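Local structure of putative polysaccharide deacetylase (Bdellovibrio bacteriovorus HD100, 5JP6) at residues S24-S29 and A58-E63; D89-E94 and Q338-E343; N95-E100 and G108-L113. The protein probably removes acetyl groups from the N-acetylated sugars of peptidoglycan, as a zinc-dependent hydrolase of carbohydrate esterase family 4. The protein carries 1 engineered substitution. One frame throughout, in Å; residues are numbered along the deposited sequence.

Overall arrangement
From the N terminus, contact 1 comes first: it closes a short, mostly helical loop by bringing helix 24-39 to helix 53-66. After helix 71-83 the chain reaches 89-94, where contact 2 opens; its other half, 338-343, lies some 240 residues later at the start of helix 339-354, so this loop takes in much of the deacetylase domain. Contact 3 is nested inside it and is itself local, folding 95-100 against 108-113 across seven residues. Contacts 2 and 3 touch directly: L90 packs on I97 and L113, and R339 lies beside R98. R61 of contact 1 packs near E96 of contact 3. Contacts 1 and 3 join N-terminal helices to one another, while contact 2 fastens them to the parallel-sheet domain.

Contact 1. Residues S24-S29 and A58-E63; sequences SQIGSS and ANWRHE
I26 and W60 carry the apolar part of this meeting between two helices, whose nearest CA atoms still stand 8.9 Å apart. The indole bridges most of that gap. CG1 of I26 comes obliquely to the pyrrole part of the ring, 3.8 Å from W60 NE1, while CG2 of I26 lies near CZ2. One turn further along, S29 adds its methylene: CB is 3.8 Å from W60 CZ2, also at an oblique approach. With chi1 of W60 at -70°, CG is anti to the carbonyl carbon and the ring leaves its helix toward 24-29. This is packing of helix 24-39 on helix 53-66 in the all-helical N-terminal part of the chain, and helix 71-83 joins in, its L78 touching both I26 and W60. F57 meets the same indole edge-to-face.

The polar links are looser. A water lies 2.8 Å from S29 OG and takes a weak bond from W60 NE1 at 3.1 Å, so the indole N-H is linked across the gap through solvent. Q25 NE2 also donates weakly to S29 OG within its own helix. On the far helix E63 OE1 sits at the indole edge, in the ring plane, 3.5 Å from W60 CD1.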
ATOM      1  N   SER A  24     -19.208  19.691  15.445  1.00 78.48           N
ATOM      2  CA  SER A  24     -18.041  19.606  16.252  1.00 67.23           C
ATOM      3  C   SER A  24     -17.453  18.187  16.301  1.00 60.70           C
ATOM      4  O   SER A  24     -16.280  18.076  16.100  1.00 61.20           O
ATOM      5  CB  SER A  24     -18.264  20.271  17.621  1.00 74.67           C
ATOM      6  OG  SER A  24     -17.030  20.569  18.258  1.00 81.85           O
ATOM      7  N   GLN A  25     -18.204  17.096  16.479  1.00 55.59           N
ATOM      8  CA  GLN A  25     -17.474  15.798  16.597  1.00 54.56           C
ATOM      9  C   GLN A  25     -16.855  15.329  15.276  1.00 48.82           C
ATOM     10  O   GLN A  25     -15.686  14.919  15.251  1.00 48.95           O
ATOM     11  CB  GLN A  25     -18.297  14.657  17.182  1.00 55.14           C
ATOM     12  CG  GLN A  25     -17.465  13.383  17.386  1.00 57.19           C
ATOM     13  CD  GLN A  25     -16.212  13.618  18.224  1.00 67.63           C
ATOM     14  OE1 GLN A  25     -16.304  13.830  19.439  1.00 72.64           O
ATOM     15  NE2 GLN A  25     -15.034  13.575  17.583  1.00 62.23           N
ATOM     16  N   ILE A  26     -17.639  15.361  14.200  1.00 43.60           N
ATOM     17  CA  ILE A  26     -17.086  15.056  12.878  1.00 38.32           C
ATOM     18  C   ILE A  26     -15.931  16.010  12.534  1.00 41.79           C
ATOM     19  O   ILE A  26     -14.884  15.556  12.108  1.00 39.67           O
ATOM     20  CB  ILE A  26     -18.176  15.057  11.785  1.00 38.15           C
ATOM     21  CG1 ILE A  26     -19.085  13.826  11.959  1.00 40.23           C
ATOM     22  CG2 ILE A  26     -17.562  15.116  10.391  1.00 36.27           C
ATOM     23  CD1 ILE A  26     -20.371  13.906  11.147  1.00 40.13           C
ATOM     24  N   GLY A  27     -16.091  17.316  12.759  1.00 41.89           N
ATOM     25  CA  GLY A  27     -15.028  18.266  12.450  1.00 40.62           C
ATOM     26  C   GLY A  27     -13.807  18.018  13.306  1.00 44.96           C
ATOM     27  O   GLY A  27     -12.679  18.068  12.831  1.00 47.60           O
ATOM     28  N   SER A  28     -14.030  17.746  14.586  1.00 45.92           N
ATOM     29  CA  SER A  28     -12.929  17.448  15.493  1.00 47.49           C
ATOM     30  C   SER A  28     -12.131  16.223  15.009  1.00 47.45           C
ATOM     31  O   SER A  28     -10.899  16.252  14.982  1.00 47.26           O
ATOM     32  CB  SER A  28     -13.456  17.294  16.921  1.00 55.31           C
ATOM     33  OG  SER A  28     -12.611  16.491  17.716  1.00 59.79           O
ATOM     34  N   SER A  29     -12.838  15.168  14.597  1.00 41.74           N
ATOM     35  CA  SER A  29     -12.202  13.935  14.100  1.00 40.48           C
ATOM     36  C   SER A  29     -11.445  14.223  12.792  1.00 37.34           C
ATOM     37  O   SER A  29     -10.311  13.742  12.601  1.00 39.76           O
ATOM     38  CB  SER A  29     -13.207  12.763  13.965  1.00 40.66           C
ATOM     39  OG  SER A  29     -13.485  12.192  15.256  1.00 51.13           O
ATOM     40  N   ALA A  58     -15.318   3.814   8.946  1.00 24.10           N
ATOM     41  CA  ALA A  58     -15.992   2.591   9.362  1.00 27.08           C
ATOM     42  C   ALA A  58     -16.960   2.924  10.503  1.00 28.34           C
ATOM     43  O   ALA A  58     -18.114   2.489  10.527  1.00 29.11           O
ATOM     44  CB  ALA A  58     -15.003   1.526   9.788  1.00 31.67           C
ATOM     45  N   ASN A  59     -16.521   3.737  11.444  1.00 28.30           N
ATOM     46  CA  ASN A  59     -17.405   4.115  12.536  1.00 30.92           C
ATOM     47  C   ASN A  59     -18.567   4.975  12.061  1.00 29.68           C
ATOM     48  O   ASN A  59     -19.686   4.775  12.500  1.00 31.07           O
ATOM     49  CB  ASN A  59     -16.643   4.870  13.610  1.00 37.79           C
ATOM     50  CG  ASN A  59     -17.549   5.310  14.744  1.00 38.05           C
ATOM     51  OD1 ASN A  59     -18.139   4.481  15.454  1.00 44.77           O
ATOM     52  ND2 ASN A  59     -17.723   6.600  14.882  1.00 40.42           N
ATOM     53  N   TRP A  60     -18.306   5.926  11.164  1.00 27.63           N
ATOM     54  CA  TRP A  60     -19.393   6.753  10.612  1.00 28.07           C
ATOM     55  C   TRP A  60     -20.400   5.917   9.821  1.00 24.62           C
ATOM     56  O   TRP A  60     -21.587   6.170   9.895  1.00 26.33           O
ATOM     57  CB  TRP A  60     -18.871   7.941   9.766  1.00 26.63           C
ATOM     58  CG  TRP A  60     -18.203   8.981  10.614  1.00 29.33           C
ATOM     59  CD1 TRP A  60     -18.568   9.367  11.895  1.00 34.64           C
ATOM     60  CD2 TRP A  60     -17.091   9.796  10.260  1.00 28.68           C
ATOM     61  NE1 TRP A  60     -17.731  10.341  12.348  1.00 37.47           N
ATOM     62  CE2 TRP A  60     -16.808  10.625  11.379  1.00 33.86           C
ATOM     63  CE3 TRP A  60     -16.291   9.906   9.119  1.00 29.04           C
ATOM     64  CZ2 TRP A  60     -15.770  11.555  11.385  1.00 36.46           C
ATOM     65  CZ3 TRP A  60     -15.263  10.828   9.128  1.00 31.67           C
ATOM     66  CH2 TRP A  60     -15.001  11.646  10.258  1.00 35.95           C
ATOM     67  N   ARG A  61     -19.941   4.916   9.080  1.00 24.71           N
ATOM     68  CA  ARG A  61     -20.888   4.052   8.407  1.00 24.45           C
ATOM     69  C   ARG A  61     -21.780   3.359   9.428  1.00 23.94           C
ATOM     70  O   ARG A  61     -22.975   3.213   9.186  1.00 24.80           O
ATOM     71  CB  ARG A  61     -20.202   3.016   7.532  1.00 23.67           C
ATOM     72  CG  ARG A  61     -19.574   3.561   6.283  1.00 24.79           C
ATOM     73  CD  ARG A  61     -19.192   2.482   5.283  1.00 25.61           C
ATOM     74  NE  ARG A  61     -18.369   1.438   5.867  1.00 28.66           N
ATOM     75  CZ  ARG A  61     -17.036   1.482   5.958  1.00 25.91           C
ATOM     76  NH1 ARG A  61     -16.349   2.546   5.540  1.00 25.70           N
ATOM     77  NH2 ARG A  61     -16.381   0.471   6.501  1.00 32.89           N
ATOM     78  N   HIS A  62     -21.200   2.900  10.545  1.00 25.03           N
ATOM     79  CA  HIS A  62     -21.988   2.241  11.588  1.00 25.92           C
ATOM     80  C   HIS A  62     -22.998   3.202  12.214  1.00 26.27           C
ATOM     81  O   HIS A  62     -24.183   2.886  12.335  1.00 26.28           O
ATOM     82  CB  HIS A  62     -21.085   1.631  12.641  1.00 28.75           C
ATOM     83  CG  HIS A  62     -21.825   0.900  13.705  1.00 33.97           C
ATOM     84  ND1 HIS A  62     -22.243  -0.404  13.546  1.00 41.50           N
ATOM     85  CD2 HIS A  62     -22.275   1.303  14.917  1.00 35.78           C
ATOM     86  CE1 HIS A  62     -22.887  -0.788  14.634  1.00 39.19           C
ATOM     87  NE2 HIS A  62     -22.918   0.230  15.481  1.00 44.37           N
ATOM     88  N   GLU A  63     -22.552   4.409  12.548  1.00 26.01           N
ATOM     89  CA  GLU A  63     -23.447   5.402  13.150  1.00 27.06           C
ATOM     90  C   GLU A  63     -24.605   5.766  12.230  1.00 26.55           C
ATOM     91  O   GLU A  63     -25.751   5.909  12.664  1.00 31.14           O
ATOM     92  CB  GLU A  63     -22.668   6.659  13.530  1.00 29.96           C
ATOM     93  CG  GLU A  63     -21.646   6.385  14.623  1.00 36.43           C
ATOM     94  CD  GLU A  63     -20.881   7.605  15.059  1.00 37.98           C
ATOM     95  OE1 GLU A  63     -20.933   8.658  14.368  1.00 41.06           O
ATOM     96  OE2 GLU A  63     -20.231   7.501  16.122  1.00 46.33           O
TER
HETATM   97  O   HOH W   1     -15.857  10.770  14.764  1.00 46.67           O

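Contact 2. Residues D89-E94 and Q338-E343; sequences DLTLFE and QRRTAE
E94 and R339 cross at about a right angle, each side chain reaching out from its own segment, and they are joined by a salt bridge. R339 NH1 points almost straight at E94 OE2, 2.8 Å away with an N-H...O angle of 165°. The oxygen is met on its syn side, yet the two flat groups are not coplanar: carboxylate and guanidinium are turned 56° apart, and one N-H makes the bond, the NE/NH2 edge being turned to E343. The carboxylate also lies against the shaft of the arginine, with E94 OE1 3.3 Å from R339 CD. CG of R339 is anti to the backbone N (chi1 172°) and the chain runs extended to NE, which carries the guanidinium past the carboxylate.

The other edge of that guanidinium is held by E343, one helical turn on. R339 NE and NH2 both go to E343 OE2, at 2.9 and 3.0 Å, reaching it from the same face of the carboxylate. Gripped at both edges, the group has its rotation well fixed.

Along the chain, helix 339-354 links strand 330-335 to strand 358-364, both parallel neighbours of 170-176, as a beta-alpha-beta crossover of the NodB-homology fold; here its first turn meets the N-terminal helical region. R98 and D118 extend the network, pairing with E94 OE2 and R339 NH1 respectively, while R125 binds E343 OE1.

R340 approaches T91 across its path, also near a right angle. Its NH2 offers the edge of the guanidinium to T91 OG1, but the bond is weak, 3.3 Å and bent. The hydroxyl's stronger bond goes to the carbonyl O of Q88, just before the segment, and R340 NH1 donates to N313 OD1 and H120 NE2.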
ATOM      1  N   ASP A  89      -4.269  18.479   2.208  1.00 26.44           N
ATOM      2  CA  ASP A  89      -4.745  17.738   3.367  1.00 29.01           C
ATOM      3  C   ASP A  89      -5.924  16.819   3.067  1.00 26.39           C
ATOM      4  O   ASP A  89      -6.033  15.705   3.646  1.00 29.05           O
ATOM      5  CB  ASP A  89      -5.117  18.678   4.496  1.00 31.78           C
ATOM      6  CG  ASP A  89      -3.916  19.304   5.121  1.00 36.99           C
ATOM      7  OD1 ASP A  89      -2.837  18.645   5.135  1.00 44.54           O
ATOM      8  OD2 ASP A  89      -3.989  20.485   5.524  1.00 42.75           O
ATOM      9  N   LEU A  90      -6.771  17.261   2.157  1.00 26.60           N
ATOM     10  CA  LEU A  90      -7.904  16.467   1.735  1.00 24.90           C
ATOM     11  C   LEU A  90      -7.440  15.096   1.149  1.00 23.08           C
ATOM     12  O   LEU A  90      -8.150  14.081   1.262  1.00 23.89           O
ATOM     13  CB  LEU A  90      -8.761  17.230   0.724  1.00 27.03           C
ATOM     14  CG  LEU A  90     -10.040  16.550   0.237  1.00 25.15           C
ATOM     15  CD1 LEU A  90     -10.990  16.260   1.396  1.00 27.16           C
ATOM     16  CD2 LEU A  90     -10.701  17.450  -0.812  1.00 27.15           C
ATOM     17  N   THR A  91      -6.236  15.070   0.570  1.00 23.27           N
ATOM     18  CA  THR A  91      -5.717  13.810   0.022  1.00 22.99           C
ATOM     19  C   THR A  91      -5.668  12.684   1.056  1.00 21.51           C
ATOM     20  O   THR A  91      -5.709  11.513   0.696  1.00 22.38           O
ATOM     21  CB  THR A  91      -4.351  13.915  -0.704  1.00 23.61           C
ATOM     22  OG1 THR A  91      -3.291  14.208   0.214  1.00 24.34           O
ATOM     23  CG2 THR A  91      -4.428  14.962  -1.810  1.00 22.50           C
ATOM     24  N   LEU A  92      -5.581  13.032   2.337  1.00 22.56           N
ATOM     25  CA  LEU A  92      -5.580  12.028   3.400  1.00 23.15           C
ATOM     26  C   LEU A  92      -6.881  11.194   3.406  1.00 21.68           C
ATOM     27  O   LEU A  92      -6.882  10.058   3.857  1.00 23.13           O
ATOM     28  CB  LEU A  92      -5.385  12.713   4.755  1.00 24.36           C
ATOM     29  CG  LEU A  92      -5.154  11.821   5.954  1.00 26.79           C
ATOM     30  CD1 LEU A  92      -3.868  11.007   5.835  1.00 30.04           C
ATOM     31  CD2 LEU A  92      -5.097  12.679   7.209  1.00 29.48           C
ATOM     32  N   PHE A  93      -7.977  11.805   2.957  1.00 21.53           N
ATOM     33  CA  PHE A  93      -9.300  11.187   2.961  1.00 21.25           C
ATOM     34  C   PHE A  93      -9.729  10.679   1.593  1.00 20.95           C
ATOM     35  O   PHE A  93     -10.840  10.212   1.431  1.00 22.34           O
ATOM     36  CB  PHE A  93     -10.318  12.215   3.469  1.00 22.41           C
ATOM     37  CG  PHE A  93     -10.144  12.574   4.898  1.00 25.79           C
ATOM     38  CD1 PHE A  93     -10.749  11.801   5.897  1.00 29.02           C
ATOM     39  CD2 PHE A  93      -9.369  13.687   5.260  1.00 29.40           C
ATOM     40  CE1 PHE A  93     -10.569  12.116   7.230  1.00 37.38           C
ATOM     41  CE2 PHE A  93      -9.216  14.007   6.601  1.00 34.99           C
ATOM     42  CZ  PHE A  93      -9.803  13.212   7.579  1.00 39.49           C
ATOM     43  N   GLU A  94      -8.859  10.804   0.594  1.00 20.59           N
ATOM     44  CA  GLU A  94      -9.233  10.470  -0.782  1.00 21.30           C
ATOM     45  C   GLU A  94      -9.724   9.038  -0.900  1.00 19.50           C
ATOM     46  O   GLU A  94     -10.726   8.777  -1.581  1.00 21.57           O
ATOM     47  CB  GLU A  94      -8.053  10.676  -1.718  1.00 22.16           C
ATOM     48  CG  GLU A  94      -8.318  10.333  -3.164  1.00 20.77           C
ATOM     49  CD  GLU A  94      -7.213  10.737  -4.102  1.00 22.41           C
ATOM     50  OE1 GLU A  94      -6.120  11.109  -3.648  1.00 25.55           O
ATOM     51  OE2 GLU A  94      -7.489  10.624  -5.348  1.00 23.43           O
ATOM     52  N   GLN A 338      -1.726   3.976  -1.746  1.00 17.53           N
ATOM     53  CA  GLN A 338      -1.428   5.385  -1.542  1.00 17.95           C
ATOM     54  C   GLN A 338      -1.334   6.052  -2.938  1.00 17.09           C
ATOM     55  O   GLN A 338      -0.414   5.779  -3.712  1.00 19.20           O
ATOM     56  CB  GLN A 338      -0.105   5.565  -0.804  1.00 20.25           C
ATOM     57  CG  GLN A 338       0.131   6.995  -0.323  1.00 21.96           C
ATOM     58  CD  GLN A 338      -0.833   7.370   0.823  1.00 21.85           C
ATOM     59  OE1 GLN A 338      -0.927   6.704   1.884  1.00 25.92           O
ATOM     60  NE2 GLN A 338      -1.593   8.380   0.589  1.00 26.87           N
ATOM     61  N   ARG A 339      -2.280   6.933  -3.244  1.00 18.21           N
ATOM     62  CA  ARG A 339      -2.308   7.557  -4.569  1.00 18.66           C
ATOM     63  C   ARG A 339      -0.998   8.221  -4.913  1.00 18.97           C
ATOM     64  O   ARG A 339      -0.471   8.062  -6.036  1.00 19.81           O
ATOM     65  CB  ARG A 339      -3.458   8.547  -4.712  1.00 19.58           C
ATOM     66  CG  ARG A 339      -3.340   9.298  -6.010  1.00 20.45           C
ATOM     67  CD  ARG A 339      -4.584  10.018  -6.404  1.00 21.81           C
ATOM     68  NE  ARG A 339      -4.367  10.673  -7.689  1.00 21.80           N
ATOM     69  CZ  ARG A 339      -5.187  11.547  -8.236  1.00 21.45           C
ATOM     70  NH1 ARG A 339      -6.333  11.829  -7.653  1.00 22.21           N
ATOM     71  NH2 ARG A 339      -4.876  12.075  -9.407  1.00 22.23           N
ATOM     72  N   ARG A 340      -0.426   8.945  -3.958  1.00 18.87           N
ATOM     73  CA  ARG A 340       0.753   9.747  -4.294  1.00 19.84           C
ATOM     74  C   ARG A 340       1.930   8.859  -4.685  1.00 18.11           C
ATOM     75  O   ARG A 340       2.732   9.242  -5.505  1.00 18.77           O
ATOM     76  CB  ARG A 340       1.124  10.657  -3.144  1.00 19.32           C
ATOM     77  CG  ARG A 340       2.128  11.728  -3.500  1.00 20.74           C
ATOM     78  CD  ARG A 340       2.264  12.709  -2.339  1.00 21.56           C
ATOM     79  NE  ARG A 340       1.011  13.254  -1.846  1.00 23.20           N
ATOM     80  CZ  ARG A 340       0.432  14.402  -2.241  1.00 22.76           C
ATOM     81  NH1 ARG A 340       0.919  15.126  -3.223  1.00 22.12           N
ATOM     82  NH2 ARG A 340      -0.653  14.818  -1.640  1.00 23.19           N
ATOM     83  N   THR A 341       1.977   7.660  -4.115  1.00 17.49           N
ATOM     84  CA  THR A 341       2.999   6.694  -4.510  1.00 17.73           C
ATOM     85  C   THR A 341       2.876   6.297  -5.974  1.00 17.41           C
ATOM     86  O   THR A 341       3.903   6.226  -6.703  1.00 19.14           O
ATOM     87  CB  THR A 341       2.969   5.495  -3.566  1.00 18.69           C
ATOM     88  OG1 THR A 341       3.264   5.947  -2.241  1.00 19.52           O
ATOM     89  CG2 THR A 341       3.956   4.382  -3.975  1.00 19.01           C
ATOM     90  N   ALA A 342       1.642   6.079  -6.439  1.00 18.22           N
ATOM     91  CA  ALA A 342       1.431   5.796  -7.877  1.00 18.43           C
ATOM     92  C   ALA A 342       1.833   7.046  -8.704  1.00 18.30           C
ATOM     93  O   ALA A 342       2.471   6.919  -9.773  1.00 20.36           O
ATOM     94  CB  ALA A 342      -0.004   5.364  -8.154  1.00 22.03           C
ATOM     95  N   GLU A 343       1.495   8.260  -8.222  1.00 18.68           N
ATOM     96  CA  GLU A 343       1.796   9.459  -8.974  1.00 19.80           C
ATOM     97  C   GLU A 343       3.297   9.655  -9.178  1.00 20.30           C
ATOM     98  O   GLU A 343       3.702  10.205 -10.194  1.00 20.25           O
ATOM     99  CB  GLU A 343       1.234  10.704  -8.259  1.00 20.08           C
ATOM    100  CG  GLU A 343      -0.281  10.761  -8.159  1.00 21.80           C
ATOM    101  CD  GLU A 343      -0.954  11.209  -9.443  1.00 22.52           C
ATOM    102  OE1 GLU A 343      -0.351  11.915 -10.295  1.00 24.91           O
ATOM    103  OE2 GLU A 343      -2.169  10.887  -9.598  1.00 21.31           O
TER

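Contact 3. Residues N95-E100 and G108-L113; sequences NEIRDE and GCKEEL
I97 and K110 mark the closest backbone approach, their CA atoms 6.6 Å apart. I97 lies in the last turn of helix 94-98, which the chain leaves at D99, and K110 is in the first turn of helix 110-126, right after its N-cap residue C109, whose disulfide to C79 ties this corner to helix 71-83.

The lysine is fully extended, CG anti to the backbone N (chi1 -174°), and slides past I97 in the opposite direction. Its CE passes 3.6 Å from I97 O, and its CG lies on I97 CG2. At the other end of the isoleucine, CD1 meets L113 CD1 at 3.9 Å, the two side chains crossing at about a right angle; L90 covers both.

K110 NZ then arrives among oxygens just beyond the helix end. E100 OE2 forms a long salt bridge with it, 3.4 Å, its chain bent at chi2 to come back toward the lysine. One water accepts from NZ at 2.7 Å and donates to R98 O; a second, at the same distance from NZ, donates to E100 OE1. The ammonium is thus held mostly through water, and its charge probably gains further from the carbonyls at the C-terminal end of helix 94-98.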
ATOM      1  N   ASN A  95      -9.016   8.087  -0.287  1.00 19.82           N
ATOM      2  CA  ASN A  95      -9.434   6.696  -0.463  1.00 20.00           C
ATOM      3  C   ASN A  95     -10.821   6.475   0.114  1.00 19.76           C
ATOM      4  O   ASN A  95     -11.633   5.759  -0.460  1.00 21.36           O
ATOM      5  CB  ASN A  95      -8.455   5.735   0.189  1.00 21.86           C
ATOM      6  CG  ASN A  95      -7.201   5.574  -0.602  1.00 21.57           C
ATOM      7  OD1 ASN A  95      -6.911   6.357  -1.508  1.00 20.52           O
ATOM      8  ND2 ASN A  95      -6.472   4.513  -0.306  1.00 25.16           N
ATOM      9  N   GLU A  96     -11.107   7.137   1.233  1.00 19.62           N
ATOM     10  CA  GLU A  96     -12.437   6.973   1.843  1.00 21.71           C
ATOM     11  C   GLU A  96     -13.510   7.624   0.971  1.00 20.76           C
ATOM     12  O   GLU A  96     -14.608   7.095   0.836  1.00 21.36           O
ATOM     13  CB  GLU A  96     -12.469   7.516   3.266  1.00 21.29           C
ATOM     14  CG  GLU A  96     -11.593   6.751   4.232  1.00 22.53           C
ATOM     15  CD  GLU A  96     -11.836   5.269   4.204  1.00 25.42           C
ATOM     16  OE1 GLU A  96     -13.034   4.864   4.291  1.00 24.26           O
ATOM     17  OE2 GLU A  96     -10.834   4.523   4.153  1.00 26.63           O
ATOM     18  N   ILE A  97     -13.177   8.763   0.344  1.00 21.47           N
ATOM     19  CA  ILE A  97     -14.146   9.434  -0.503  1.00 20.74           C
ATOM     20  C   ILE A  97     -14.447   8.604  -1.770  1.00 21.11           C
ATOM     21  O   ILE A  97     -15.601   8.563  -2.251  1.00 23.70           O
ATOM     22  CB  ILE A  97     -13.666  10.843  -0.879  1.00 22.43           C
ATOM     23  CG1 ILE A  97     -13.558  11.719   0.372  1.00 23.63           C
ATOM     24  CG2 ILE A  97     -14.534  11.482  -1.948  1.00 23.85           C
ATOM     25  CD1 ILE A  97     -12.595  12.887   0.235  1.00 25.99           C
ATOM     26  N   ARG A  98     -13.420   7.920  -2.272  1.00 21.78           N
ATOM     27  CA  ARG A  98     -13.572   7.065  -3.465  1.00 21.55           C
ATOM     28  C   ARG A  98     -14.273   5.728  -3.158  1.00 23.23           C
ATOM     29  O   ARG A  98     -14.854   5.113  -4.072  1.00 27.13           O
ATOM     30  CB  ARG A  98     -12.220   6.787  -4.128  1.00 23.18           C
ATOM     31  CG  ARG A  98     -11.587   8.015  -4.753  1.00 23.94           C
ATOM     32  CD  ARG A  98     -10.328   7.669  -5.537  1.00 23.45           C
ATOM     33  NE  ARG A  98      -9.665   8.847  -6.032  1.00 24.79           N
ATOM     34  CZ  ARG A  98     -10.055   9.562  -7.090  1.00 23.85           C
ATOM     35  NH1 ARG A  98     -11.072   9.146  -7.850  1.00 27.29           N
ATOM     36  NH2 ARG A  98      -9.480  10.710  -7.354  1.00 27.06           N
ATOM     37  N   ASP A  99     -14.154   5.264  -1.900  1.00 22.16           N
ATOM     38  CA  ASP A  99     -14.662   3.961  -1.500  1.00 22.31           C
ATOM     39  C   ASP A  99     -16.161   3.924  -1.627  1.00 23.01           C
ATOM     40  O   ASP A  99     -16.847   4.620  -0.892  1.00 23.83           O
ATOM     41  CB  ASP A  99     -14.239   3.646  -0.069  1.00 23.06           C
ATOM     42  CG  ASP A  99     -14.644   2.289   0.391  1.00 25.96           C
ATOM     43  OD1 ASP A  99     -15.475   1.586  -0.256  1.00 28.74           O
ATOM     44  OD2 ASP A  99     -14.037   1.906   1.433  1.00 28.50           O
ATOM     45  N   GLU A 100     -16.670   3.101  -2.554  1.00 26.55           N
ATOM     46  CA  GLU A 100     -18.142   2.987  -2.750  1.00 27.84           C
ATOM     47  C   GLU A 100     -18.894   2.600  -1.469  1.00 27.00           C
ATOM     48  O   GLU A 100     -20.069   2.879  -1.377  1.00 29.70           O
ATOM     49  CB  GLU A 100     -18.501   2.060  -3.909  1.00 35.49           C
ATOM     50  CG  GLU A 100     -18.262   2.645  -5.313  1.00 46.40           C
ATOM     51  CD  GLU A 100     -19.066   3.921  -5.660  1.00 51.41           C
ATOM     52  OE1 GLU A 100     -20.003   4.335  -4.915  1.00 47.11           O
ATOM     53  OE2 GLU A 100     -18.740   4.535  -6.714  1.00 53.94           O
ATOM     54  N   GLY A 108     -23.293  13.943  -1.278  1.00 35.44           N
ATOM     55  CA  GLY A 108     -23.565  15.386  -1.363  1.00 40.20           C
ATOM     56  C   GLY A 108     -22.425  16.230  -1.851  1.00 39.29           C
ATOM     57  O   GLY A 108     -22.638  17.330  -2.295  1.00 49.43           O
ATOM     58  N   CYS A 109     -21.210  15.694  -1.779  1.00 34.93           N
ATOM     59  CA  CYS A 109     -20.032  16.476  -2.155  1.00 33.81           C
ATOM     60  C   CYS A 109     -18.928  15.672  -2.818  1.00 31.18           C
ATOM     61  O   CYS A 109     -17.881  16.224  -3.096  1.00 30.72           O
ATOM     62  CB  CYS A 109     -19.447  17.163  -0.900  1.00 37.01           C
ATOM     63  SG  CYS A 109     -18.977  16.016   0.419  1.00 39.23           S
ATOM     64  N   LYS A 110     -19.177  14.421  -3.191  1.00 30.46           N
ATOM     65  CA  LYS A 110     -18.099  13.576  -3.710  1.00 29.83           C
ATOM     66  C   LYS A 110     -17.387  14.192  -4.933  1.00 29.29           C
ATOM     67  O   LYS A 110     -16.148  14.270  -4.979  1.00 30.36           O
ATOM     68  CB  LYS A 110     -18.653  12.199  -4.065  1.00 29.17           C
ATOM     69  CG  LYS A 110     -17.582  11.203  -4.465  1.00 29.08           C
ATOM     70  CD  LYS A 110     -18.188   9.893  -4.872  1.00 31.26           C
ATOM     71  CE  LYS A 110     -17.130   8.951  -5.438  1.00 29.27           C
ATOM     72  NZ  LYS A 110     -17.695   7.669  -5.906  1.00 36.30           N
ATOM     73  N   GLU A 111     -18.178  14.642  -5.907  1.00 30.56           N
ATOM     74  CA  GLU A 111     -17.608  15.177  -7.155  1.00 32.76           C
ATOM     75  C   GLU A 111     -16.724  16.397  -6.860  1.00 32.48           C
ATOM     76  O   GLU A 111     -15.617  16.541  -7.407  1.00 30.15           O
ATOM     77  CB  GLU A 111     -18.721  15.515  -8.136  1.00 38.41           C
ATOM     78  CG  GLU A 111     -18.214  15.937  -9.504  1.00 50.69           C
ATOM     79  CD  GLU A 111     -19.324  16.274 -10.496  1.00 62.44           C
ATOM     80  OE1 GLU A 111     -20.510  16.293 -10.102  1.00 66.96           O
ATOM     81  OE2 GLU A 111     -18.994  16.525 -11.678  1.00 71.60           O
ATOM     82  N   GLU A 112     -17.179  17.253  -5.955  1.00 30.23           N
ATOM     83  CA  GLU A 112     -16.457  18.473  -5.643  1.00 30.96           C
ATOM     84  C   GLU A 112     -15.151  18.149  -4.920  1.00 29.92           C
ATOM     85  O   GLU A 112     -14.113  18.746  -5.182  1.00 31.04           O
ATOM     86  CB  GLU A 112     -17.321  19.399  -4.766  1.00 37.52           C
ATOM     87  CG  GLU A 112     -18.520  20.011  -5.476  1.00 41.51           C
ATOM     88  CD  GLU A 112     -19.726  19.059  -5.740  1.00 48.69           C
ATOM     89  OE1 GLU A 112     -19.857  17.929  -5.162  1.00 42.59           O
ATOM     90  OE2 GLU A 112     -20.601  19.480  -6.554  1.00 63.76           O
ATOM     91  N   LEU A 113     -15.217  17.218  -3.968  1.00 27.25           N
ATOM     92  CA  LEU A 113     -14.016  16.813  -3.235  1.00 28.55           C
ATOM     93  C   LEU A 113     -12.998  16.172  -4.167  1.00 24.76           C
ATOM     94  O   LEU A 113     -11.805  16.479  -4.102  1.00 26.72           O
ATOM     95  CB  LEU A 113     -14.358  15.854  -2.080  1.00 27.93           C
ATOM     96  CG  LEU A 113     -15.206  16.499  -0.947  1.00 30.15           C
ATOM     97  CD1 LEU A 113     -15.600  15.429   0.089  1.00 31.18           C
ATOM     98  CD2 LEU A 113     -14.465  17.647  -0.259  1.00 34.58           C
TER
HETATM   99  O   HOH W   2     -15.467   6.146  -6.423  1.00 36.51           O
HETATM  100  O   HOH W   3     -19.322   6.912  -3.916  1.00 33.59           O